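Local coordinates for putative methyltransferase from antibiotic biosynthesis pathway (Anabaena variabilis ATCC 29413, PDB 3EGE), which probably transfers methyl groups from S-adenosylmethionine to an acceptor that has not been identified, at residues A[14-19]-A[184-189]; A[62-67]-A[82-87]; A[96-101]-A[118-123]; A[146-151]-A[206-211]. All blocks are in the same frame, centred on the assembly; numbering follows the deposited sequence.

Interaction 1 of 4, residues A[14-19]-A[184-189]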
loop_
_atom_site.group_PDB
_atom_site.type_symbol
_atom_site.label_atom_id
_atom_site.label_comp_id
_atom_site.label_asym_id
_atom_site.label_seq_id
_atom_site.Cartn_x
_atom_site.Cartn_y
_atom_site.Cartn_z
ATOM N N GLN A 14 -1.271 13.477 -5.109
ATOM C CA GLN A 14 -0.499 14.509 -5.843
ATOM C C GLN A 14 0.898 13.902 -6.054
ATOM O O GLN A 14 1.454 13.995 -7.153
ATOM C CB GLN A 14 -0.405 15.803 -5.030
ATOM C CG GLN A 14 0.394 16.929 -5.691
ATOM C CD GLN A 14 0.806 18.005 -4.694
ATOM O OE1 GLN A 14 0.012 18.887 -4.342
ATOM N NE2 GLN A 14 2.072 17.953 -4.255
ATOM N N THR A 15 1.477 13.369 -4.966
ATOM C CA THR A 15 2.717 12.587 -4.991
ATOM C C THR A 15 2.428 11.060 -4.948
ATOM O O THR A 15 3.328 10.271 -5.201
ATOM C CB THR A 15 3.684 12.994 -3.844
ATOM O OG1 THR A 15 3.086 12.724 -2.572
ATOM C CG2 THR A 15 4.056 14.474 -3.938
ATOM N N ARG A 16 1.188 10.656 -4.633
ATOM C CA ARG A 16 0.754 9.238 -4.589
ATOM C C ARG A 16 0.003 8.892 -5.875
ATOM O O ARG A 16 -1.144 8.448 -5.870
ATOM C CB ARG A 16 -0.120 8.994 -3.355
ATOM C CG ARG A 16 0.533 9.356 -2.026
ATOM C CD ARG A 16 1.725 8.477 -1.726
ATOM N NE ARG A 16 1.349 7.078 -1.542
ATOM C CZ ARG A 16 0.793 6.572 -0.438
ATOM N NH1 ARG A 16 0.558 7.309 0.629
ATOM N NH2 ARG A 16 0.495 5.281 -0.388
ATOM N N VAL A 17 0.698 9.084 -6.985
ATOM C CA VAL A 17 0.150 8.871 -8.324
ATOM C C VAL A 17 0.286 7.352 -8.561
ATOM O O VAL A 17 1.407 6.827 -8.494
ATOM C CB VAL A 17 0.963 9.708 -9.355
ATOM C CG1 VAL A 17 0.420 9.515 -10.772
ATOM C CG2 VAL A 17 1.015 11.237 -8.914
ATOM N N PRO A 18 -0.839 6.628 -8.782
ATOM C CA PRO A 18 -0.733 5.154 -8.920
ATOM C C PRO A 18 0.238 4.740 -10.023
ATOM O O PRO A 18 0.236 5.341 -11.093
ATOM C CB PRO A 18 -2.179 4.705 -9.227
ATOM C CG PRO A 18 -3.045 5.800 -8.744
ATOM C CD PRO A 18 -2.241 7.078 -8.921
ATOM N N ASP A 19 1.095 3.767 -9.726
ATOM C CA ASP A 19 2.123 3.320 -10.651
ATOM C C ASP A 19 1.594 2.138 -11.437
ATOM O O ASP A 19 1.021 1.218 -10.842
ATOM C CB ASP A 19 3.395 2.964 -9.891
ATOM C CG ASP A 19 4.576 2.803 -10.811
ATOM O OD1 ASP A 19 4.662 1.759 -11.482
ATOM O OD2 ASP A 19 5.405 3.737 -10.848
ATOM N N LEU A 184 9.356 4.648 -9.028
ATOM C CA LEU A 184 7.913 4.571 -8.740
ATOM C C LEU A 184 7.280 5.972 -8.673
ATOM O O LEU A 184 7.831 6.892 -8.058
ATOM C CB LEU A 184 7.609 3.855 -7.415
ATOM C CG LEU A 184 7.727 2.347 -7.331
ATOM C CD1 LEU A 184 7.658 1.916 -5.867
ATOM C CD2 LEU A 184 6.621 1.655 -8.158
ATOM N N SER A 185 6.129 6.103 -9.327
ATOM C CA SER A 185 5.338 7.344 -9.333
ATOM C C SER A 185 4.597 7.543 -7.996
ATOM O O SER A 185 4.287 8.661 -7.610
ATOM C CB SER A 185 4.323 7.307 -10.487
ATOM O OG SER A 185 3.398 6.246 -10.314
ATOM N N ASP A 186 4.323 6.429 -7.322
ATOM C CA ASP A 186 3.575 6.372 -6.079
ATOM C C ASP A 186 4.571 6.528 -4.930
ATOM O O ASP A 186 5.252 5.570 -4.543
ATOM C CB ASP A 186 2.826 5.026 -6.040
ATOM C CG ASP A 186 1.760 4.953 -4.967
ATOM O OD1 ASP A 186 1.552 5.883 -4.172
ATOM O OD2 ASP A 186 1.111 3.904 -4.932
ATOM N N LEU A 187 4.628 7.739 -4.369
ATOM C CA LEU A 187 5.608 8.083 -3.349
ATOM C C LEU A 187 5.138 7.770 -1.947
ATOM O O LEU A 187 4.955 8.658 -1.115
ATOM C CB LEU A 187 6.082 9.547 -3.494
ATOM C CG LEU A 187 6.696 9.951 -4.860
ATOM C CD1 LEU A 187 7.201 11.435 -4.833
ATOM C CD2 LEU A 187 7.814 8.991 -5.292
ATOM N N PHE A 188 4.950 6.471 -1.708
ATOM C CA PHE A 188 4.717 5.950 -0.372
ATOM C C PHE A 188 6.088 5.915 0.367
ATOM O O PHE A 188 7.146 6.154 -0.233
ATOM C CB PHE A 188 3.955 4.618 -0.344
ATOM C CG PHE A 188 4.497 3.552 -1.230
ATOM C CD1 PHE A 188 5.553 2.749 -0.813
ATOM C CD2 PHE A 188 3.903 3.300 -2.477
ATOM C CE1 PHE A 188 6.049 1.704 -1.652
ATOM C CE2 PHE A 188 4.379 2.266 -3.317
ATOM C CZ PHE A 188 5.453 1.470 -2.899
ATOM N N ALA A 189 6.029 5.650 1.667
ATOM C CA ALA A 189 7.163 5.769 2.603
ATOM C C ALA A 189 8.589 5.470 2.059
ATOM O O ALA A 189 9.420 6.394 2.011
ATOM C CB ALA A 189 6.853 4.982 3.891
HETATM O O HOH W 1 4.363 11.173 -1.131
HETATM O O HOH W 2 -0.351 3.799 -2.818
#
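The guanidinium of R16 carries CB of F188 over one face, offset toward the rim, and takes OD1 of D186 at its edge, close to its plane. The second oxygen, D186 OD2, lies in plane at the edge of the F188 ring. Two loops meet here through a single beta bridge, R16 with D186: one leads into helix 20-30 of a Rossmann-like methyltransferase fold, the other follows strand 172-181. The salt bridge runs from R16 NE to D186 OD1 at 2.9 Å, with the two flat groups 24° apart. R16 leaves its backbone pointing away from 184-189, and bends at chi2 and chi3 (both -65°) bring CD and then NE back to it. A water joins R16 NH2 to D186 OD2, which also receives Y48 OH.

Beside the bridge, L187 N donates to T15 O at 3.0 Å, and a second water links T15 OG1 with L187 O. S185 OG bonds V17 O at 2.8 Å from above the carbonyl plane. CD2 of L184 packs at 3.5 Å against D19 CG. D19, the N-cap of helix 20-30, divides its carboxylate between R21, which pairs with OD1, and the backbone of S185. D19 OD2 offers its anti lone pair to S185 N, 2.9 Å away, in a nearly straight bond of 171°.

Interaction 2 of 4, residues A[62-67]-A[82-87]; sequences VEPSIV and TGYAEN. With EDO (1,2-ethanediol), chain B.
P64 and Y84 supply the apolar part of this contact. CB of P64 lies 3.5 Å from Y84 CD1 and equally near CE1, the two side chains crossing at about a right angle; CB of Y84 leads away from 62-67, while the ring comes back to P64. CD1 of I66 reaches the CG2 and OG1 branches of T82.

Close backbone approaches form a second group. G83 O comes within 3.0 Å of P64 N, but the proline nitrogen has no hydrogen to offer, so this is only packing. V62 CG1 packs on the same carbonyl oxygen. The carbonyl of E63 instead receives a CA-H...O contact from T82 CA, 3.3 Å away and fairly straight at 162°.

True polar bonding between the segments goes through water. One molecule donates to E63 O (2.6 Å) and S65 O and accepts from T82 OG1, tying the turn after strand 58-62 to the loop after strand 78-81.

The E63 carboxylate faces elsewhere. S65 N donates to its OE2 at 3.0 Å, and OE1 takes both G44 N and, at 2.8 Å, O1 of a 1,2-ethanediol that probably came from the crystallisation liquor. An acidic residue at the end of the second strand, next to a glycine-rich loop after the first, is characteristic of Rossmann-like methyltransferases, where it commonly holds the ribose hydroxyls of S-adenosylmethionine; the diol bound at E63 is consistent with such a site.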
loop_
_atom_site.group_PDB
_atom_site.type_symbol
_atom_site.label_atom_id
_atom_site.label_comp_id
_atom_site.label_asym_id
_atom_site.label_seq_id
_atom_site.Cartn_x
_atom_site.Cartn_y
_atom_site.Cartn_z
ATOM N N VAL A 62 -14.516 1.090 -0.797
ATOM C CA VAL A 62 -14.921 1.228 0.616
ATOM C C VAL A 62 -13.767 1.904 1.356
ATOM O O VAL A 62 -12.663 1.387 1.319
ATOM C CB VAL A 62 -15.295 -0.126 1.283
ATOM C CG1 VAL A 62 -15.782 0.091 2.728
ATOM C CG2 VAL A 62 -16.368 -0.861 0.422
ATOM N N GLU A 63 -14.057 3.050 1.999
ATOM C CA GLU A 63 -13.091 3.860 2.747
ATOM C C GLU A 63 -13.782 4.608 3.902
ATOM O O GLU A 63 -14.662 5.393 3.622
ATOM C CB GLU A 63 -12.471 4.901 1.788
ATOM C CG GLU A 63 -11.548 5.980 2.447
ATOM C CD GLU A 63 -10.490 5.352 3.343
ATOM O OE1 GLU A 63 -9.844 4.383 2.894
ATOM O OE2 GLU A 63 -10.331 5.796 4.499
ATOM N N PRO A 64 -13.358 4.417 5.182
ATOM C CA PRO A 64 -14.036 5.158 6.294
ATOM C C PRO A 64 -13.846 6.692 6.316
ATOM O O PRO A 64 -14.743 7.406 6.796
ATOM C CB PRO A 64 -13.390 4.555 7.556
ATOM C CG PRO A 64 -12.041 4.149 7.110
ATOM C CD PRO A 64 -12.284 3.562 5.729
ATOM N N SER A 65 -12.696 7.172 5.831
ATOM C CA SER A 65 -12.362 8.604 5.793
ATOM C C SER A 65 -13.317 9.392 4.908
ATOM O O SER A 65 -13.330 9.205 3.684
ATOM C CB SER A 65 -10.928 8.810 5.294
ATOM O OG SER A 65 -10.649 10.173 5.043
ATOM N N ILE A 66 -14.116 10.256 5.539
ATOM C CA ILE A 66 -15.071 11.117 4.830
ATOM C C ILE A 66 -14.305 12.157 3.977
ATOM O O ILE A 66 -14.779 12.541 2.901
ATOM C CB ILE A 66 -16.097 11.787 5.815
ATOM C CG1 ILE A 66 -17.364 12.248 5.078
ATOM C CG2 ILE A 66 -15.447 12.924 6.629
ATOM C CD1 ILE A 66 -18.247 11.097 4.530
ATOM N N VAL A 67 -13.137 12.583 4.479
ATOM C CA VAL A 67 -12.203 13.481 3.788
ATOM C C VAL A 67 -11.789 12.842 2.456
ATOM O O VAL A 67 -12.207 13.327 1.404
ATOM C CB VAL A 67 -10.934 13.800 4.687
ATOM C CG1 VAL A 67 -9.787 14.449 3.887
ATOM C CG2 VAL A 67 -11.321 14.663 5.900
ATOM N N THR A 82 -18.676 4.865 2.176
ATOM C CA THR A 82 -17.994 5.274 3.404
ATOM C C THR A 82 -18.351 4.261 4.495
ATOM O O THR A 82 -19.504 4.091 4.843
ATOM C CB THR A 82 -18.311 6.739 3.860
ATOM O OG1 THR A 82 -17.950 7.649 2.810
ATOM C CG2 THR A 82 -17.497 7.092 5.123
ATOM N N GLY A 83 -17.339 3.593 5.024
ATOM C CA GLY A 83 -17.543 2.579 6.053
ATOM C C GLY A 83 -16.231 1.918 6.394
ATOM O O GLY A 83 -15.227 2.167 5.731
ATOM N N TYR A 84 -16.261 1.080 7.427
ATOM C CA TYR A 84 -15.093 0.372 7.912
ATOM C C TYR A 84 -15.012 -1.030 7.321
ATOM O O TYR A 84 -16.025 -1.653 7.008
ATOM C CB TYR A 84 -15.119 0.281 9.431
ATOM C CG TYR A 84 -15.105 1.608 10.159
ATOM C CD1 TYR A 84 -13.941 2.379 10.215
ATOM C CD2 TYR A 84 -16.241 2.066 10.843
ATOM C CE1 TYR A 84 -13.901 3.599 10.903
ATOM C CE2 TYR A 84 -16.231 3.298 11.553
ATOM C CZ TYR A 84 -15.050 4.051 11.575
ATOM O OH TYR A 84 -15.028 5.244 12.260
ATOM N N ALA A 85 -13.793 -1.530 7.209
ATOM C CA ALA A 85 -13.507 -2.868 6.659
ATOM C C ALA A 85 -14.217 -4.026 7.368
ATOM O O ALA A 85 -14.571 -5.022 6.714
ATOM C CB ALA A 85 -12.011 -3.104 6.622
ATOM N N GLU A 86 -14.444 -3.871 8.678
ATOM C CA GLU A 86 -15.088 -4.906 9.516
ATOM C C GLU A 86 -16.611 -5.064 9.368
ATOM O O GLU A 86 -17.202 -5.999 9.947
ATOM C CB GLU A 86 -14.739 -4.729 11.015
ATOM C CG GLU A 86 -15.266 -3.468 11.754
ATOM C CD GLU A 86 -14.354 -2.227 11.690
ATOM O OE1 GLU A 86 -13.339 -2.245 10.932
ATOM O OE2 GLU A 86 -14.670 -1.229 12.409
ATOM N N ASN A 87 -17.238 -4.123 8.662
ATOM C CA ASN A 87 -18.672 -4.122 8.439
ATOM C C ASN A 87 -18.991 -3.445 7.097
ATOM O O ASN A 87 -19.293 -2.238 7.024
ATOM C CB ASN A 87 -19.370 -3.438 9.607
ATOM C CG ASN A 87 -20.890 -3.444 9.467
ATOM O OD1 ASN A 87 -21.492 -4.384 8.912
ATOM N ND2 ASN A 87 -21.523 -2.399 9.985
HETATM C C1 EDO B . -7.282 3.164 4.965
HETATM O O1 EDO B . -8.609 2.679 4.779
HETATM C C2 EDO B . -6.608 3.289 3.606
HETATM O O2 EDO B . -5.862 4.507 3.566
HETATM O O HOH W 3 -15.329 7.731 2.612
#

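Interaction 3 of 4, residues A[96-101]-A[118-123]; sequences DGVISI and QRIIRD
D96 OD1 is held by two donors: a water at 2.7 Å, and NH1 of R122 in a long, weak hydrogen bond of 3.3 Å that forms part of a salt bridge. The same water accepts from D123 N, so it links the aspartate to the backbone beyond R122. This cluster lies at the base of a beta-alpha-beta unit, where strand 97-101 begins and helix 110-120 has just ended before the chain enters strand 126-131. Although R122 NH1 points well at the oxygen (168° at the hydrogen), the carboxylate and guanidinium planes stand 55° apart, and each group has a stronger partner elsewhere: D96 OD2 accepts from V37 N, and R122 NE donates to K93 O. The pairing across the contact is therefore the looser part of a wider polar network.

Behind it the packing turns apolar. CB of V98 is directed toward 118-123, and its CG2 branch meets I120 CG1 at 3.9 Å and I121 CD1 at 4.0 Å, crossing I120 at about a right angle. I120 also touches A39 of the neighbouring strand, and I121 touches I126, so both isoleucines pack between the end of the helix and the sheet. In I121, CG1 lies anti to the backbone N (chi1 -152°), which sets it 3.6 Å from the carbonyl oxygen of D96; one bond further, I121 CD1 rests 3.9 Å from G97 CA.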
loop_
_atom_site.group_PDB
_atom_site.type_symbol
_atom_site.label_atom_id
_atom_site.label_comp_id
_atom_site.label_asym_id
_atom_site.label_seq_id
_atom_site.Cartn_x
_atom_site.Cartn_y
_atom_site.Cartn_z
ATOM N N ASP A 96 -16.712 -10.127 -7.801
ATOM C CA ASP A 96 -15.908 -11.219 -8.388
ATOM C C ASP A 96 -14.533 -11.309 -7.746
ATOM O O ASP A 96 -14.012 -12.396 -7.629
ATOM C CB ASP A 96 -15.760 -11.018 -9.891
ATOM C CG ASP A 96 -17.075 -11.028 -10.580
ATOM O OD1 ASP A 96 -17.744 -12.070 -10.467
ATOM O OD2 ASP A 96 -17.460 -10.015 -11.207
ATOM N N GLY A 97 -13.971 -10.163 -7.339
ATOM C CA GLY A 97 -12.686 -10.087 -6.667
ATOM C C GLY A 97 -12.629 -8.974 -5.623
ATOM O O GLY A 97 -13.489 -8.104 -5.562
ATOM N N VAL A 98 -11.599 -9.035 -4.785
ATOM C CA VAL A 98 -11.418 -8.111 -3.700
ATOM C C VAL A 98 -9.950 -7.726 -3.620
ATOM O O VAL A 98 -9.078 -8.589 -3.729
ATOM C CB VAL A 98 -11.844 -8.759 -2.347
ATOM C CG1 VAL A 98 -11.653 -7.774 -1.171
ATOM C CG2 VAL A 98 -13.301 -9.275 -2.394
ATOM N N ILE A 99 -9.691 -6.431 -3.418
ATOM C CA ILE A 99 -8.337 -5.920 -3.223
ATOM C C ILE A 99 -8.220 -5.001 -1.985
ATOM O O ILE A 99 -9.195 -4.376 -1.561
ATOM C CB ILE A 99 -7.792 -5.164 -4.504
ATOM C CG1 ILE A 99 -8.431 -3.770 -4.679
ATOM C CG2 ILE A 99 -7.985 -6.007 -5.763
ATOM C CD1 ILE A 99 -7.786 -2.966 -5.743
ATOM N N SER A 100 -7.024 -4.955 -1.412
ATOM C CA SER A 100 -6.678 -3.935 -0.391
ATOM C C SER A 100 -5.202 -3.599 -0.606
ATOM O O SER A 100 -4.314 -4.441 -0.360
ATOM C CB SER A 100 -6.973 -4.358 1.045
ATOM O OG SER A 100 -6.987 -3.204 1.864
ATOM N N ILE A 101 -4.970 -2.394 -1.124
ATOM C CA ILE A 101 -3.644 -1.923 -1.513
ATOM C C ILE A 101 -3.063 -1.010 -0.429
ATOM O O ILE A 101 -3.493 0.129 -0.275
ATOM C CB ILE A 101 -3.702 -1.217 -2.906
ATOM C CG1 ILE A 101 -4.461 -2.112 -3.944
ATOM C CG2 ILE A 101 -2.283 -0.748 -3.334
ATOM C CD1 ILE A 101 -4.036 -3.691 -4.006
ATOM N N GLN A 118 -14.243 -12.526 2.267
ATOM C CA GLN A 118 -14.723 -13.835 1.867
ATOM C C GLN A 118 -16.250 -13.855 1.661
ATOM O O GLN A 118 -16.738 -14.519 0.752
ATOM C CB GLN A 118 -14.264 -14.907 2.882
ATOM C CG GLN A 118 -14.697 -16.358 2.552
ATOM C CD GLN A 118 -14.257 -16.854 1.163
ATOM O OE1 GLN A 118 -13.129 -16.603 0.708
ATOM N NE2 GLN A 118 -15.136 -17.602 0.512
ATOM N N ARG A 119 -16.986 -13.110 2.485
ATOM C CA ARG A 119 -18.459 -13.067 2.405
ATOM C C ARG A 119 -18.961 -12.446 1.096
ATOM O O ARG A 119 -19.940 -12.936 0.503
ATOM C CB ARG A 119 -19.022 -12.291 3.607
ATOM C CG ARG A 119 -20.546 -12.186 3.678
ATOM C CD ARG A 119 -21.032 -11.321 4.825
ATOM N NE ARG A 119 -20.612 -9.921 4.691
ATOM C CZ ARG A 119 -21.169 -9.022 3.883
ATOM N NH1 ARG A 119 -22.133 -9.345 3.035
ATOM N NH2 ARG A 119 -20.689 -7.800 3.879
ATOM N N ILE A 120 -18.286 -11.382 0.658
ATOM C CA ILE A 120 -18.680 -10.637 -0.546
ATOM C C ILE A 120 -18.210 -11.231 -1.863
ATOM O O ILE A 120 -18.812 -10.946 -2.913
ATOM C CB ILE A 120 -18.294 -9.104 -0.456
ATOM C CG1 ILE A 120 -16.763 -8.857 -0.564
ATOM C CG2 ILE A 120 -18.919 -8.511 0.804
ATOM C CD1 ILE A 120 -16.346 -7.377 -0.682
ATOM N N ILE A 121 -17.176 -12.075 -1.804
ATOM C CA ILE A 121 -16.540 -12.605 -3.013
ATOM C C ILE A 121 -17.253 -13.835 -3.632
ATOM O O ILE A 121 -17.757 -14.702 -2.914
ATOM C CB ILE A 121 -15.014 -12.860 -2.772
ATOM C CG1 ILE A 121 -14.212 -12.741 -4.097
ATOM C CG2 ILE A 121 -14.783 -14.196 -2.022
ATOM C CD1 ILE A 121 -12.655 -12.850 -3.947
ATOM N N ARG A 122 -17.269 -13.883 -4.969
ATOM C CA ARG A 122 -17.798 -15.011 -5.745
ATOM C C ARG A 122 -16.645 -15.996 -6.077
ATOM O O ARG A 122 -16.129 -16.617 -5.138
ATOM C CB ARG A 122 -18.492 -14.508 -6.995
ATOM C CG ARG A 122 -19.734 -13.716 -6.757
ATOM C CD ARG A 122 -20.032 -12.996 -8.050
ATOM N NE ARG A 122 -21.092 -12.059 -7.849
ATOM C CZ ARG A 122 -21.182 -10.838 -8.390
ATOM N NH1 ARG A 122 -20.262 -10.322 -9.218
ATOM N NH2 ARG A 122 -22.246 -10.113 -8.070
ATOM N N ASP A 123 -16.221 -16.130 -7.350
ATOM C CA ASP A 123 -15.185 -17.122 -7.753
ATOM C C ASP A 123 -13.763 -16.617 -7.842
ATOM O O ASP A 123 -12.852 -17.436 -8.014
ATOM C CB ASP A 123 -15.499 -17.718 -9.142
ATOM C CG ASP A 123 -16.837 -18.385 -9.213
ATOM O OD1 ASP A 123 -17.341 -18.889 -8.190
ATOM O OD2 ASP A 123 -17.373 -18.403 -10.328
HETATM O O HOH W 4 -16.879 -14.602 -9.888
#

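Interaction 4 of 4, residues A[146-151]-A[206-211]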
loop_
_atom_site.group_PDB
_atom_site.type_symbol
_atom_site.label_atom_id
_atom_site.label_comp_id
_atom_site.label_asym_id
_atom_site.label_seq_id
_atom_site.Cartn_x
_atom_site.Cartn_y
_atom_site.Cartn_z
ATOM N N PRO A 146 13.520 7.437 11.827
ATOM C CA PRO A 146 13.235 6.142 12.536
ATOM C C PRO A 146 11.754 5.810 12.732
ATOM O O PRO A 146 11.379 4.625 12.789
ATOM C CB PRO A 146 13.960 6.306 13.882
ATOM C CG PRO A 146 14.070 7.787 14.071
ATOM C CD PRO A 146 14.280 8.355 12.694
ATOM N N PHE A 147 10.944 6.860 12.863
ATOM C CA PHE A 147 9.497 6.730 13.001
ATOM C C PHE A 147 8.831 5.914 11.896
ATOM O O PHE A 147 7.858 5.198 12.168
ATOM C CB PHE A 147 8.823 8.087 13.166
ATOM C CG PHE A 147 9.164 9.077 12.094
ATOM C CD1 PHE A 147 8.469 9.084 10.874
ATOM C CD2 PHE A 147 10.200 10.009 12.298
ATOM C CE1 PHE A 147 8.809 9.994 9.866
ATOM C CE2 PHE A 147 10.531 10.930 11.302
ATOM C CZ PHE A 147 9.831 10.924 10.092
ATOM N N LEU A 148 9.342 6.001 10.669
ATOM C CA LEU A 148 8.809 5.187 9.542
ATOM C C LEU A 148 8.986 3.699 9.779
ATOM O O LEU A 148 8.098 2.938 9.513
ATOM C CB LEU A 148 9.487 5.550 8.221
ATOM C CG LEU A 148 9.343 6.967 7.677
ATOM C CD1 LEU A 148 10.171 7.089 6.410
ATOM C CD2 LEU A 148 7.879 7.372 7.415
ATOM N N TRP A 149 10.128 3.314 10.337
ATOM C CA TRP A 149 10.455 1.933 10.647
ATOM C C TRP A 149 9.628 1.403 11.823
ATOM O O TRP A 149 9.082 0.288 11.780
ATOM C CB TRP A 149 11.952 1.861 10.964
ATOM C CG TRP A 149 12.485 0.477 11.123
ATOM C CD1 TRP A 149 12.793 -0.400 10.126
ATOM C CD2 TRP A 149 12.821 -0.172 12.351
ATOM N NE1 TRP A 149 13.275 -1.563 10.658
ATOM C CE2 TRP A 149 13.295 -1.468 12.018
ATOM C CE3 TRP A 149 12.757 0.207 13.704
ATOM C CZ2 TRP A 149 13.710 -2.386 12.978
ATOM C CZ3 TRP A 149 13.178 -0.692 14.669
ATOM C CH2 TRP A 149 13.647 -1.989 14.304
ATOM N N GLU A 150 9.578 2.224 12.870
ATOM C CA GLU A 150 8.826 1.963 14.087
ATOM C C GLU A 150 7.340 1.796 13.814
ATOM O O GLU A 150 6.712 0.887 14.362
ATOM C CB GLU A 150 9.032 3.107 15.084
ATOM C CG GLU A 150 10.439 3.176 15.680
ATOM C CD GLU A 150 10.800 4.537 16.292
ATOM O OE1 GLU A 150 9.947 5.438 16.451
ATOM O OE2 GLU A 150 11.982 4.720 16.588
ATOM N N ASP A 151 6.788 2.644 12.951
ATOM C CA ASP A 151 5.371 2.537 12.572
ATOM C C ASP A 151 5.106 1.263 11.798
ATOM O O ASP A 151 4.093 0.631 12.019
ATOM C CB ASP A 151 4.899 3.744 11.748
ATOM C CG ASP A 151 4.850 5.043 12.549
ATOM O OD1 ASP A 151 4.906 5.015 13.808
ATOM O OD2 ASP A 151 4.733 6.106 11.885
ATOM N N ALA A 206 4.083 15.183 2.897
ATOM C CA ALA A 206 2.615 15.354 2.979
ATOM C C ALA A 206 1.834 14.117 2.503
ATOM O O ALA A 206 0.768 13.811 3.055
ATOM C CB ALA A 206 2.185 16.571 2.176
ATOM N N GLY A 207 2.358 13.408 1.500
ATOM C CA GLY A 207 1.751 12.176 1.014
ATOM C C GLY A 207 2.080 10.922 1.803
ATOM O O GLY A 207 1.640 9.838 1.420
ATOM N N ILE A 208 2.887 11.039 2.872
ATOM C CA ILE A 208 3.301 9.898 3.712
ATOM C C ILE A 208 2.838 10.269 5.138
ATOM O O ILE A 208 3.406 11.184 5.794
ATOM C CB ILE A 208 4.812 9.666 3.604
ATOM C CG1 ILE A 208 5.233 9.507 2.119
ATOM C CG2 ILE A 208 5.230 8.446 4.467
ATOM C CD1 ILE A 208 6.732 9.514 1.891
ATOM N N SER A 209 1.776 9.585 5.575
ATOM C CA SER A 209 1.065 9.921 6.827
ATOM C C SER A 209 1.918 9.832 8.086
ATOM O O SER A 209 1.698 10.605 9.008
ATOM C CB SER A 209 -0.254 9.115 6.985
ATOM O OG SER A 209 -0.012 7.736 7.268
ATOM N N SER A 210 2.893 8.920 8.099
ATOM C CA SER A 210 3.836 8.806 9.220
ATOM C C SER A 210 4.551 10.116 9.563
ATOM O O SER A 210 4.781 10.368 10.742
ATOM C CB SER A 210 4.864 7.689 9.012
ATOM O OG SER A 210 4.314 6.417 9.321
ATOM N N PHE A 211 4.868 10.940 8.562
ATOM C CA PHE A 211 5.523 12.239 8.802
ATOM C C PHE A 211 4.638 13.194 9.621
ATOM O O PHE A 211 5.088 13.733 10.650
ATOM C CB PHE A 211 6.012 12.909 7.485
ATOM C CG PHE A 211 7.342 12.354 6.946
ATOM C CD1 PHE A 211 8.566 12.858 7.415
ATOM C CD2 PHE A 211 7.370 11.347 5.980
ATOM C CE1 PHE A 211 9.796 12.369 6.926
ATOM C CE2 PHE A 211 8.597 10.829 5.487
ATOM C CZ PHE A 211 9.813 11.340 5.957
HETATM O O HOH W 5 4.775 8.530 12.767
#
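F147 points its CB from helix 146-153 toward S210 and F211. Along one flank of the ring, CD1 passes 3.9 Å from S210 O, and CE1 comes to 3.8 Å from F211 CD1. At the tip, CZ meets F211 CE1 at 3.5 Å. The edge of F147 is thus directed at the face of F211, a T-shaped pair with planes at 80° and centroids 5.1 Å apart, displaced toward the rim of the F211 ring.

L148, one residue on, puts its CD2 methyl 3.4 Å from S210 CB and also near F211 CE2 and I208 CG2. The aromatic cluster extends past the two segments: F145 makes a further edge-to-face pair with F211, and V219 of helix 216-231 touches both F147 and F211.

One helical turn beyond F147, the contact becomes polar. S210 OG donates to D151 OD2 at 2.6 Å, meeting the anti lone pair of that oxygen, and a water donates both to D151 OD2 and to S210 O. D151 OD1 has a long, weak ion pair with R154. Two short donor contacts on D151 OD2 would suit a charged carboxylate, so the chemistry pairs directional, partly hydrated bonding at one margin with buried ring and methyl packing that joins helix 146-153, which precedes strand 172-181, to the short, weakly bonded helix 209-213 that follows it.

Interactions 1 and 4 touch directly, their centres 15 Å apart: R16 NH1 lies 2.9 Å from G207 O, a probable hydrogen bond, while L187 and A189 pack on I208. The N-terminal loop, helix 146-153, the loop after strand 172-181 and the segment 206-211 follow in that order, so the two contacts alternate along the chain. Interactions 2 and 3 belong to the Rossmann-like sheet, with centres 16 Å apart and nearest atoms about 6 Å apart. Interactions 1 and 2 both reach the glycine-rich pattern thought to line the cofactor site, through P18 and through E63, though their centres are 22 Å apart. Interaction 3 lies across the chain's centre from interactions 1 and 4.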